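Local structure of beta-N-acetylhexosaminidase (Beutenbergia cavernae, 5BU9) at residues L110-T115 with A169-M174; T115-L121 with M174-V179. The protein probably hydrolyses terminal non-reducing N-acetyl-D-hexosamine residues from N-acetyl-beta-D-hexosaminides, as a member of glycoside hydrolase family 3. All coordinates share one frame; numbering follows the deposited sequence.

Overall arrangement
Both interactions join helix 107-123 to helix 160-176, two helices of the outer layer of the family 3 TIM-barrel domain. Interaction 1 is the buried crossing of the helices; interaction 2 follows it towards their C-terminal ends, where helix 160-176 stops and the chain turns into strand 180-186. Their centres lie about 7 Å apart, and about 18 and 17 Å from the centre of the chain. Thr-115 and Met-174 belong to both. A further link is aromatic and aliphatic packing: Trp-117 CE3 lies 4.0 Å from Phe-170 CE2, and Trp-117 CZ3 is the same distance, 4.0 Å, from Leu-110 CD1.

Interaction 1: L110-T115 with A169-M174; sequences LQADAT and AFSAGM
A close crossing of two barrel helices brings Gln-111, Ala-114 and Thr-115 against Ala-169, Phe-170 and Gly-173, with the local axes 7.0 Å apart at a signed angle of -38°. Gly-173 makes this possible: a CB there would fall only 2.3 Å from Gln-111 O. Gly-173 CA lies 3.2 Å from Thr-115 OG1 and makes a CA-H...O contact with Gln-111 O. Two more run from Thr-115 CA to Gly-173 O (3.3 Å) and from Gln-111 CA to Ala-169 O, so around Gly-173 the two backbones meet directly.

The hydroxyl of Thr-115 stays beside its own backbone N (chi1 -57°), which lets OG1 donate back to Gln-111 O at 2.7 Å. That carbonyl is gripped twice, Thr-115 N and OG1 arriving from opposite faces of its plane. Gln-111 reaches along the other helix with an extended chain: CG swings away from its own N (chi1 178°), CB and CG pass over Ala-169 O, and the amide rests on the methyl of Ala-172, with CD 3.6 Å from that CB.

On the inner side, Ala-114 CB sits against Phe-170 O and approaches the ring obliquely. The bent chain of selenomethionine Met-174 curls back so that CE lies 3.5 Å above one face of the Phe-170 ring, offset toward its rim, and 3.7 Å from Ala-114 CB. Pro-132 and Asn-129 also touch Phe-170. The acute, co-directional crossing is that of neighbouring helices in a TIM barrel, here those leading into the adjacent parallel strands 128-129 and 180-186.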
ATOM      1  N   LEU A 110     -15.679  15.219  -6.575  1.00 43.90           N
ATOM      2  CA  LEU A 110     -14.434  14.567  -6.172  1.00 41.40           C
ATOM      3  C   LEU A 110     -14.071  13.474  -7.150  1.00 47.03           C
ATOM      4  O   LEU A 110     -12.913  13.356  -7.527  1.00 49.11           O
ATOM      5  CB  LEU A 110     -14.553  13.983  -4.766  1.00 40.39           C
ATOM      6  CG  LEU A 110     -13.367  13.172  -4.217  1.00 46.94           C
ATOM      7  CD1 LEU A 110     -12.030  13.934  -4.388  1.00 39.10           C
ATOM      8  CD2 LEU A 110     -13.615  12.867  -2.761  1.00 37.76           C
ATOM      9  N   GLN A 111     -15.066  12.684  -7.558  1.00 41.87           N
ATOM     10  CA  GLN A 111     -14.857  11.620  -8.529  1.00 50.25           C
ATOM     11  C   GLN A 111     -14.366  12.184  -9.872  1.00 69.02           C
ATOM     12  O   GLN A 111     -13.459  11.625 -10.503  1.00 48.66           O
ATOM     13  CB  GLN A 111     -16.137  10.808  -8.737  1.00 45.85           C
ATOM     14  CG  GLN A 111     -15.936   9.712  -9.792  1.00 43.89           C
ATOM     15  CD  GLN A 111     -17.057   8.685  -9.844  1.00 66.49           C
ATOM     16  OE1 GLN A 111     -17.877   8.574  -8.929  1.00 45.55           O
ATOM     17  NE2 GLN A 111     -17.075   7.908 -10.918  1.00 49.07           N
ATOM     18  N   ALA A 112     -14.956  13.298 -10.303  1.00 48.59           N
ATOM     19  CA  ALA A 112     -14.513  13.961 -11.533  1.00 45.17           C
ATOM     20  C   ALA A 112     -13.073  14.474 -11.395  1.00 74.29           C
ATOM     21  O   ALA A 112     -12.253  14.264 -12.277  1.00 53.21           O
ATOM     22  CB  ALA A 112     -15.451  15.107 -11.899  1.00 46.69           C
ATOM     23  N   ASP A 113     -12.761  15.138 -10.287  1.00 52.19           N
ATOM     24  CA  ASP A 113     -11.400  15.625 -10.089  1.00 54.15           C
ATOM     25  C   ASP A 113     -10.421  14.450  -9.974  1.00 47.10           C
ATOM     26  O   ASP A 113      -9.292  14.530 -10.454  1.00 51.06           O
ATOM     27  CB  ASP A 113     -11.313  16.535  -8.858  1.00 41.45           C
ATOM     28  CG  ASP A 113     -12.074  17.865  -9.045  1.00 49.01           C
ATOM     29  OD1 ASP A 113     -12.394  18.252 -10.196  1.00 58.31           O
ATOM     30  OD2 ASP A 113     -12.344  18.528  -8.026  1.00 63.15           O
ATOM     31  N   ALA A 114     -10.851  13.342  -9.383  1.00 41.15           N
ATOM     32  CA  ALA A 114      -9.919  12.223  -9.182  1.00 53.91           C
ATOM     33  C   ALA A 114      -9.687  11.507 -10.497  1.00 38.09           C
ATOM     34  O   ALA A 114      -8.660  10.874 -10.676  1.00 43.92           O
ATOM     35  CB  ALA A 114     -10.426  11.255  -8.157  1.00 40.18           C
ATOM     36  N   THR A 115     -10.652  11.611 -11.406  1.00 39.60           N
ATOM     37  CA  THR A 115     -10.475  11.070 -12.749  1.00 49.83           C
ATOM     38  C   THR A 115      -9.331  11.818 -13.443  1.00 47.93           C
ATOM     39  O   THR A 115      -8.466  11.230 -14.103  1.00 48.23           O
ATOM     40  CB  THR A 115     -11.758  11.197 -13.579  1.00 44.09           C
ATOM     41  OG1 THR A 115     -12.827  10.539 -12.896  1.00 52.05           O
ATOM     42  CG2 THR A 115     -11.571  10.588 -14.966  1.00 42.87           C
ATOM     43  N   ALA A 169     -15.489   7.633  -3.988  1.00 42.21           N
ATOM     44  CA  ALA A 169     -15.613   8.513  -5.131  1.00 43.11           C
ATOM     45  C   ALA A 169     -14.225   8.649  -5.742  1.00 46.68           C
ATOM     46  O   ALA A 169     -14.052   8.511  -6.948  1.00 42.42           O
ATOM     47  CB  ALA A 169     -16.153   9.841  -4.718  1.00 44.11           C
ATOM     48  N   PHE A 170     -13.231   8.867  -4.877  1.00 40.58           N
ATOM     49  CA  PHE A 170     -11.833   9.040  -5.298  1.00 59.44           C
ATOM     50  C   PHE A 170     -11.379   7.778  -6.036  1.00 39.91           C
ATOM     51  O   PHE A 170     -10.841   7.860  -7.126  1.00 38.89           O
ATOM     52  CB  PHE A 170     -10.963   9.367  -4.060  1.00 38.07           C
ATOM     53  CG  PHE A 170      -9.461   9.459  -4.307  1.00 47.64           C
ATOM     54  CD1 PHE A 170      -8.665   8.315  -4.339  1.00 35.45           C
ATOM     55  CD2 PHE A 170      -8.832  10.697  -4.377  1.00 38.70           C
ATOM     56  CE1 PHE A 170      -7.295   8.399  -4.500  1.00 36.58           C
ATOM     57  CE2 PHE A 170      -7.460  10.783  -4.532  1.00 35.55           C
ATOM     58  CZ  PHE A 170      -6.684   9.625  -4.598  1.00 34.29           C
ATOM     59  N   SER A 171     -11.645   6.620  -5.448  1.00 39.31           N
ATOM     60  CA  SER A 171     -11.284   5.341  -6.047  1.00 50.27           C
ATOM     61  C   SER A 171     -11.934   5.196  -7.419  1.00 46.56           C
ATOM     62  O   SER A 171     -11.277   4.811  -8.390  1.00 44.30           O
ATOM     63  CB  SER A 171     -11.703   4.163  -5.130  1.00 37.25           C
ATOM     64  OG  SER A 171     -10.906   4.082  -3.963  1.00 41.92           O
ATOM     65  N   ALA A 172     -13.223   5.514  -7.498  1.00 46.03           N
ATOM     66  CA  ALA A 172     -13.968   5.375  -8.754  1.00 42.22           C
ATOM     67  C   ALA A 172     -13.358   6.192  -9.910  1.00 43.96           C
ATOM     68  O   ALA A 172     -13.246   5.689 -11.033  1.00 54.73           O
ATOM     69  CB  ALA A 172     -15.415   5.748  -8.544  1.00 43.79           C
ATOM     70  N   GLY A 173     -12.956   7.436  -9.644  1.00 49.34           N
ATOM     71  CA  GLY A 173     -12.350   8.269 -10.675  1.00 50.68           C
ATOM     72  C   GLY A 173     -10.970   7.767 -11.076  1.00 41.47           C
ATOM     73  O   GLY A 173     -10.557   7.818 -12.230  1.00 54.12           O
HETATM   74  N   MSE A 174     -10.263   7.274 -10.079  1.00 41.20           N
HETATM   75  CA  MSE A 174      -8.948   6.718 -10.253  1.00 46.23           C
HETATM   76  C   MSE A 174      -9.060   5.515 -11.202  1.00 52.57           C
HETATM   77  O   MSE A 174      -8.390   5.488 -12.242  1.00 38.90           O
HETATM   78  CB  MSE A 174      -8.373   6.355  -8.866  1.00 39.12           C
HETATM   79  CG  MSE A 174      -6.857   6.339  -8.767  1.00 75.74           C
HETATM   80 SE   MSE A 174      -5.956   8.065  -8.732  0.82 49.96          SE
HETATM   81  CE  MSE A 174      -7.406   9.094  -7.974  1.00103.99           C
TER

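Interaction 2: T115-L121 with M174-V179; sequences TTWGAEL and MRASGV
A Schellman motif ends helix 160-176 and sets Ser-177 and Val-179 against Thr-115, Gly-118 and Leu-121 of helix 107-123. Gly-178, with its positive phi of 86°, is the C-prime residue; Val-179 N returns to Met-174 O and Gly-178 N to Arg-175 O. Ser-177 holds OG beside its backbone N (chi1 -72°) and donates to Thr-115 O at 2.7 Å, tilted 22° from the carbonyl plane. Ala-119 N takes the opposite face of that carbonyl in the regular helical bond. Ser-177 CB lies 3.5 Å from Ala-119 N, and OG also touches the methyl CG2 of Thr-115. Replacing Ser-177 by an alanine would probably cost Thr-115 O its second donor and untie the turn from helix 107-123.

At Gly-118 a CB would come within 3.2 Å of Ser-177 CB, so the bare residue lets the turn pack close. Gly-118 CA meets Met-174 SE at 3.8 Å, and Val-179 CG2 lies 3.4 Å from Gly-118 O. The side chains of Leu-121 and Met-174 cross at a slant, Leu-121 CD1 lying 3.9 Å from Met-174 SE. The apolar side faces strand 128-129, where Asn-129 touches Leu-121, Met-174 and Val-179, and the turn leads into strand 180-186.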
ATOM      1  N   THR A 115     -10.652  11.611 -11.406  1.00 39.60           N
ATOM      2  CA  THR A 115     -10.475  11.070 -12.749  1.00 49.83           C
ATOM      3  C   THR A 115      -9.331  11.818 -13.443  1.00 47.93           C
ATOM      4  O   THR A 115      -8.466  11.230 -14.103  1.00 48.23           O
ATOM      5  CB  THR A 115     -11.758  11.197 -13.579  1.00 44.09           C
ATOM      6  OG1 THR A 115     -12.827  10.539 -12.896  1.00 52.05           O
ATOM      7  CG2 THR A 115     -11.571  10.588 -14.966  1.00 42.87           C
ATOM      8  N   THR A 116      -9.338  13.132 -13.287  1.00 49.70           N
ATOM      9  CA  THR A 116      -8.286  13.971 -13.822  1.00 43.30           C
ATOM     10  C   THR A 116      -6.949  13.586 -13.199  1.00 44.34           C
ATOM     11  O   THR A 116      -5.984  13.359 -13.924  1.00 50.69           O
ATOM     12  CB  THR A 116      -8.585  15.443 -13.564  1.00 45.71           C
ATOM     13  OG1 THR A 116      -9.859  15.758 -14.133  1.00 50.15           O
ATOM     14  CG2 THR A 116      -7.508  16.340 -14.166  1.00 42.72           C
ATOM     15  N   TRP A 117      -6.900  13.489 -11.866  1.00 39.12           N
ATOM     16  CA  TRP A 117      -5.645  13.170 -11.149  1.00 36.94           C
ATOM     17  C   TRP A 117      -5.125  11.817 -11.593  1.00 39.39           C
ATOM     18  O   TRP A 117      -3.933  11.630 -11.827  1.00 37.61           O
ATOM     19  CB  TRP A 117      -5.860  13.171  -9.632  1.00 35.88           C
ATOM     20  CG  TRP A 117      -6.364  14.473  -9.159  1.00 67.28           C
ATOM     21  CD1 TRP A 117      -6.186  15.680  -9.767  1.00 42.95           C
ATOM     22  CD2 TRP A 117      -7.173  14.722  -8.001  1.00 40.12           C
ATOM     23  NE1 TRP A 117      -6.822  16.668  -9.056  1.00 38.37           N
ATOM     24  CE2 TRP A 117      -7.440  16.105  -7.969  1.00 57.61           C
ATOM     25  CE3 TRP A 117      -7.694  13.913  -6.990  1.00 47.80           C
ATOM     26  CZ2 TRP A 117      -8.191  16.698  -6.952  1.00 37.86           C
ATOM     27  CZ3 TRP A 117      -8.445  14.498  -5.992  1.00 43.43           C
ATOM     28  CH2 TRP A 117      -8.690  15.875  -5.982  1.00 59.76           C
ATOM     29  N   GLY A 118      -6.038  10.867 -11.722  1.00 39.68           N
ATOM     30  CA  GLY A 118      -5.687   9.551 -12.223  1.00 47.55           C
ATOM     31  C   GLY A 118      -5.099   9.533 -13.623  1.00 38.03           C
ATOM     32  O   GLY A 118      -4.158   8.773 -13.873  1.00 38.40           O
ATOM     33  N   ALA A 119      -5.646  10.360 -14.525  1.00 38.42           N
ATOM     34  CA  ALA A 119      -5.189  10.424 -15.919  1.00 44.25           C
ATOM     35  C   ALA A 119      -3.717  10.884 -15.987  1.00 39.26           C
ATOM     36  O   ALA A 119      -2.931  10.415 -16.818  1.00 45.78           O
ATOM     37  CB  ALA A 119      -6.090  11.363 -16.741  1.00 41.29           C
ATOM     38  N   GLU A 120      -3.364  11.804 -15.092  1.00 50.55           N
ATOM     39  CA  GLU A 120      -2.008  12.308 -14.981  1.00 40.96           C
ATOM     40  C   GLU A 120      -1.111  11.184 -14.475  1.00 47.79           C
ATOM     41  O   GLU A 120      -0.030  10.974 -15.004  1.00 37.35           O
ATOM     42  CB  GLU A 120      -1.966  13.520 -14.047  1.00 42.92           C
ATOM     43  CG  GLU A 120      -2.908  14.663 -14.449  1.00 39.62           C
ATOM     44  CD  GLU A 120      -3.105  15.692 -13.330  1.00 39.35           C
ATOM     45  OE1 GLU A 120      -2.675  15.427 -12.188  1.00 41.26           O
ATOM     46  OE2 GLU A 120      -3.703  16.763 -13.587  1.00 53.42           O
ATOM     47  N   LEU A 121      -1.569  10.449 -13.467  1.00 42.67           N
ATOM     48  CA  LEU A 121      -0.798   9.305 -12.976  1.00 36.80           C
ATOM     49  C   LEU A 121      -0.587   8.302 -14.098  1.00 53.05           C
ATOM     50  O   LEU A 121       0.540   7.919 -14.366  1.00 35.42           O
ATOM     51  CB  LEU A 121      -1.485   8.637 -11.799  1.00 33.70           C
ATOM     52  CG  LEU A 121      -1.448   9.455 -10.522  1.00 32.94           C
ATOM     53  CD1 LEU A 121      -2.197   8.696  -9.439  1.00 32.27           C
ATOM     54  CD2 LEU A 121      -0.033   9.681 -10.128  1.00 32.39           C
HETATM   55  N   MSE A 174     -10.263   7.274 -10.079  1.00 41.20           N
HETATM   56  CA  MSE A 174      -8.948   6.718 -10.253  1.00 46.23           C
HETATM   57  C   MSE A 174      -9.060   5.515 -11.202  1.00 52.57           C
HETATM   58  O   MSE A 174      -8.390   5.488 -12.242  1.00 38.90           O
HETATM   59  CB  MSE A 174      -8.373   6.355  -8.866  1.00 39.12           C
HETATM   60  CG  MSE A 174      -6.857   6.339  -8.767  1.00 75.74           C
HETATM   61 SE   MSE A 174      -5.956   8.065  -8.732  0.82 49.96          SE
HETATM   62  CE  MSE A 174      -7.406   9.094  -7.974  1.00103.99           C
ATOM     63  N   ARG A 175      -9.942   4.558 -10.876  1.00 40.57           N
ATOM     64  CA  ARG A 175     -10.191   3.391 -11.724  1.00 39.73           C
ATOM     65  C   ARG A 175     -10.660   3.802 -13.120  1.00 53.78           C
ATOM     66  O   ARG A 175     -10.270   3.171 -14.089  1.00 43.12           O
ATOM     67  CB  ARG A 175     -11.239   2.459 -11.103  1.00 54.10           C
ATOM     68  CG  ARG A 175     -10.802   1.810  -9.807  1.00 81.81           C
ATOM     69  CD  ARG A 175     -11.699   0.634  -9.336  1.00 44.82           C
ATOM     70  NE  ARG A 175     -11.259   0.281  -7.986  1.00 61.29           N
ATOM     71  CZ  ARG A 175     -11.920   0.595  -6.878  1.00 87.24           C
ATOM     72  NH1 ARG A 175     -13.091   1.214  -6.963  1.00 49.41           N
ATOM     73  NH2 ARG A 175     -11.423   0.270  -5.689  1.00 78.27           N
ATOM     74  N   ALA A 176     -11.480   4.856 -13.231  1.00 42.59           N
ATOM     75  CA  ALA A 176     -11.997   5.275 -14.548  1.00 48.71           C
ATOM     76  C   ALA A 176     -10.858   5.740 -15.448  1.00 43.95           C
ATOM     77  O   ALA A 176     -10.990   5.742 -16.670  1.00 50.40           O
ATOM     78  CB  ALA A 176     -13.060   6.384 -14.416  1.00 45.66           C
ATOM     79  N   SER A 177      -9.739   6.129 -14.842  1.00 46.94           N
ATOM     80  CA  SER A 177      -8.558   6.507 -15.612  1.00 42.52           C
ATOM     81  C   SER A 177      -7.478   5.407 -15.669  1.00 46.88           C
ATOM     82  O   SER A 177      -6.365   5.672 -16.101  1.00 47.75           O
ATOM     83  CB  SER A 177      -7.965   7.795 -15.046  1.00 41.33           C
ATOM     84  OG  SER A 177      -8.804   8.895 -15.378  1.00 49.11           O
ATOM     85  N   GLY A 178      -7.811   4.183 -15.256  1.00 42.90           N
ATOM     86  CA  GLY A 178      -6.888   3.061 -15.343  1.00 41.90           C
ATOM     87  C   GLY A 178      -5.914   2.890 -14.187  1.00 39.73           C
ATOM     88  O   GLY A 178      -4.924   2.168 -14.299  1.00 50.25           O
ATOM     89  N   VAL A 179      -6.194   3.545 -13.063  1.00 40.22           N
ATOM     90  CA  VAL A 179      -5.322   3.458 -11.887  1.00 36.95           C
ATOM     91  C   VAL A 179      -6.053   2.809 -10.743  1.00 45.59           C
ATOM     92  O   VAL A 179      -7.030   3.372 -10.242  1.00 41.97           O
ATOM     93  CB  VAL A 179      -4.817   4.841 -11.426  1.00 39.65           C
ATOM     94  CG1 VAL A 179      -3.792   4.642 -10.330  1.00 38.26           C
ATOM     95  CG2 VAL A 179      -4.246   5.609 -12.580  1.00 37.43           C
TER